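Local coordinates for XAC2610 protein (Xanthomonas axonopodis pv. citri, PDB 4QTQ) that binds calcium and probably serves as an immunity protein that inhibits a peptidoglycan hydrolase effector linked to the bacterium's type IV secretion system, at residues H104-V109 and V124-A129. Residues are numbered along the deposited sequence; the frame is centred on the assembly and turned at random.
Sequences HEDVVV and VYLFDA. With CA (calcium ion), chain B.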
loop_
_atom_site.group_PDB
_atom_site.type_symbol
_atom_site.label_atom_id
_atom_site.label_comp_id
_atom_site.label_asym_id
_atom_site.label_seq_id
_atom_site.Cartn_x
_atom_site.Cartn_y
_atom_site.Cartn_z
ATOM N N HIS A 104 -13.004 9.976 -2.243
ATOM C CA HIS A 104 -11.816 10.797 -2.044
ATOM C C HIS A 104 -10.547 9.959 -1.978
ATOM O O HIS A 104 -10.494 8.969 -1.245
ATOM C CB HIS A 104 -11.919 11.627 -0.775
ATOM C CG HIS A 104 -10.985 12.789 -0.775
ATOM N ND1 HIS A 104 -9.652 12.668 -0.439
ATOM C CD2 HIS A 104 -11.170 14.078 -1.140
ATOM C CE1 HIS A 104 -9.068 13.844 -0.558
ATOM N NE2 HIS A 104 -9.966 14.715 -0.987
ATOM N N GLU A 105 -9.519 10.368 -2.722
ATOM C CA GLU A 105 -8.291 9.605 -2.760
ATOM C C GLU A 105 -7.633 9.583 -1.388
ATOM O O GLU A 105 -7.682 10.558 -0.622
ATOM C CB GLU A 105 -7.283 10.140 -3.770
ATOM C CG GLU A 105 -7.557 9.745 -5.202
ATOM C CD GLU A 105 -8.389 10.779 -5.904
ATOM O OE1 GLU A 105 -9.110 11.535 -5.208
ATOM O OE2 GLU A 105 -8.320 10.836 -7.148
ATOM N N ASP A 106 -7.050 8.430 -1.104
ATOM C CA ASP A 106 -6.226 8.202 0.049
ATOM C C ASP A 106 -4.785 8.083 -0.445
ATOM O O ASP A 106 -4.524 8.171 -1.645
ATOM C CB ASP A 106 -6.699 6.925 0.731
ATOM C CG ASP A 106 -8.202 6.925 0.960
ATOM O OD1 ASP A 106 -8.703 7.854 1.642
ATOM O OD2 ASP A 106 -8.895 6.019 0.446
ATOM N N VAL A 107 -3.844 7.878 0.473
ATOM C CA VAL A 107 -2.437 7.908 0.115
ATOM C C VAL A 107 -1.700 6.702 0.701
ATOM O O VAL A 107 -1.918 6.318 1.864
ATOM C CB VAL A 107 -1.761 9.231 0.557
ATOM C CG1 VAL A 107 -0.281 9.247 0.174
ATOM C CG2 VAL A 107 -2.482 10.413 -0.052
ATOM N N VAL A 108 -0.862 6.102 -0.137
ATOM C CA VAL A 108 -0.068 4.940 0.236
ATOM C C VAL A 108 1.386 5.256 -0.069
ATOM O O VAL A 108 1.728 5.694 -1.172
ATOM C CB VAL A 108 -0.501 3.672 -0.537
ATOM C CG1 VAL A 108 0.371 2.489 -0.146
ATOM C CG2 VAL A 108 -1.964 3.360 -0.304
ATOM N N VAL A 109 2.245 5.032 0.912
ATOM C CA VAL A 109 3.635 5.418 0.811
ATOM C C VAL A 109 4.536 4.193 1.051
ATOM O O VAL A 109 4.327 3.437 2.005
ATOM C CB VAL A 109 3.912 6.550 1.815
ATOM C CG1 VAL A 109 5.390 6.806 1.968
ATOM C CG2 VAL A 109 3.196 7.829 1.371
ATOM N N VAL A 124 -0.220 3.443 5.054
ATOM C CA VAL A 124 -1.497 3.791 4.439
ATOM C C VAL A 124 -2.159 4.914 5.239
ATOM O O VAL A 124 -2.254 4.841 6.469
ATOM C CB VAL A 124 -2.409 2.547 4.350
ATOM C CG1 VAL A 124 -3.767 2.894 3.770
ATOM C CG2 VAL A 124 -1.734 1.476 3.512
ATOM N N TYR A 125 -2.596 5.953 4.524
ATOM C CA TYR A 125 -3.303 7.099 5.102
ATOM C C TYR A 125 -4.656 7.314 4.405
ATOM O O TYR A 125 -4.708 7.579 3.190
ATOM C CB TYR A 125 -2.475 8.386 4.970
ATOM C CG TYR A 125 -1.034 8.282 5.444
ATOM C CD1 TYR A 125 -0.080 7.633 4.674
ATOM C CD2 TYR A 125 -0.628 8.838 6.651
ATOM C CE1 TYR A 125 1.235 7.522 5.091
ATOM C CE2 TYR A 125 0.691 8.736 7.089
ATOM C CZ TYR A 125 1.616 8.068 6.298
ATOM O OH TYR A 125 2.923 7.959 6.671
ATOM N N LEU A 126 -5.743 7.203 5.172
ATOM C CA LEU A 126 -7.081 7.468 4.645
ATOM C C LEU A 126 -7.455 8.936 4.841
ATOM O O LEU A 126 -7.213 9.523 5.899
ATOM C CB LEU A 126 -8.118 6.566 5.325
ATOM C CG LEU A 126 -7.973 5.057 5.135
ATOM C CD1 LEU A 126 -9.142 4.358 5.800
ATOM C CD2 LEU A 126 -7.909 4.681 3.660
ATOM N N PHE A 127 -8.054 9.532 3.820
ATOM C CA PHE A 127 -8.569 10.867 3.968
ATOM C C PHE A 127 -9.767 10.827 4.914
ATOM O O PHE A 127 -10.714 10.076 4.696
ATOM C CB PHE A 127 -8.991 11.462 2.625
ATOM C CG PHE A 127 -9.318 12.913 2.708
ATOM C CD1 PHE A 127 -8.306 13.849 2.866
ATOM C CD2 PHE A 127 -10.635 13.349 2.660
ATOM C CE1 PHE A 127 -8.603 15.194 2.964
ATOM C CE2 PHE A 127 -10.938 14.696 2.751
ATOM C CZ PHE A 127 -9.921 15.621 2.893
ATOM N N ASP A 128 -9.693 11.609 5.982
ATOM C CA ASP A 128 -10.759 11.663 6.962
ATOM C C ASP A 128 -11.559 12.915 6.657
ATOM O O ASP A 128 -11.105 14.027 6.923
ATOM C CB ASP A 128 -10.176 11.697 8.373
ATOM C CG ASP A 128 -11.199 11.360 9.438
ATOM O OD1 ASP A 128 -12.209 12.087 9.552
ATOM O OD2 ASP A 128 -10.983 10.367 10.163
ATOM N N ALA A 129 -12.740 12.715 6.075
ATOM C CA ALA A 129 -13.596 13.803 5.589
ATOM C C ALA A 129 -13.971 14.827 6.671
ATOM O O ALA A 129 -14.130 16.018 6.379
ATOM C CB ALA A 129 -14.859 13.225 4.960
HETATM CA CA CA B . -11.014 7.546 0.558
HETATM O O HOH W 1 -11.392 8.819 2.448
#
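H104 and F127 lay their rings face to face, planes 20° apart and centroids 3.7 Å from each other. The imidazole carries CE1 over the middle of the phenyl ring, while CD2 of F127 lies toward the rim of the imidazole. CG of H104 lies anti to the backbone N (chi1 -160°), on the side of F127, and ND1 donates to the carbonyl O of E105, a bent bond that helps fix the ring's rotation. Histidine can thus stack and hydrogen-bond at once, and phenylalanine offers it a broad apolar face; F57 adds an edge-to-face contact.

Beside the stack, D106 turns its carboxylate to the calcium ion, which OD1 and OD2 each meet at 2.6 Å. Aspartate suits the place because OD1 can also accept the backbone N-H of F127 at 2.8 Å, on its anti side, while OD2 takes that of I99. The carbonyl O of H104 and side chains of D98, N100 and D102 complete the protein ligands, alternate positions of a calcium-binding loop resembling an EF-hand loop but leading here into the hairpin of strands 106-112 and 121-128. A water on the metal donates to F127 O. L126, a branched apolar chain, brings CD2 within 3.5 Å of D106 CG.

Farther along, V107 and Y125 form a hydrogen-bonded antiparallel pair, V107 N to Y125 O at 2.9 Å and Y125 N to V107 O at 2.8 Å; the flat tyrosine ring sets its edge to V107 O. On the opposite face, beta-branched V108 and V124, suited to extended strands, form a non-hydrogen-bonded pair that meets more loosely, CG2 to CG2 4.3 Å. Toward solvent lie partly exposed H104 and E105, whose charged side chain turns from 124-129 and sends OE2 to H80.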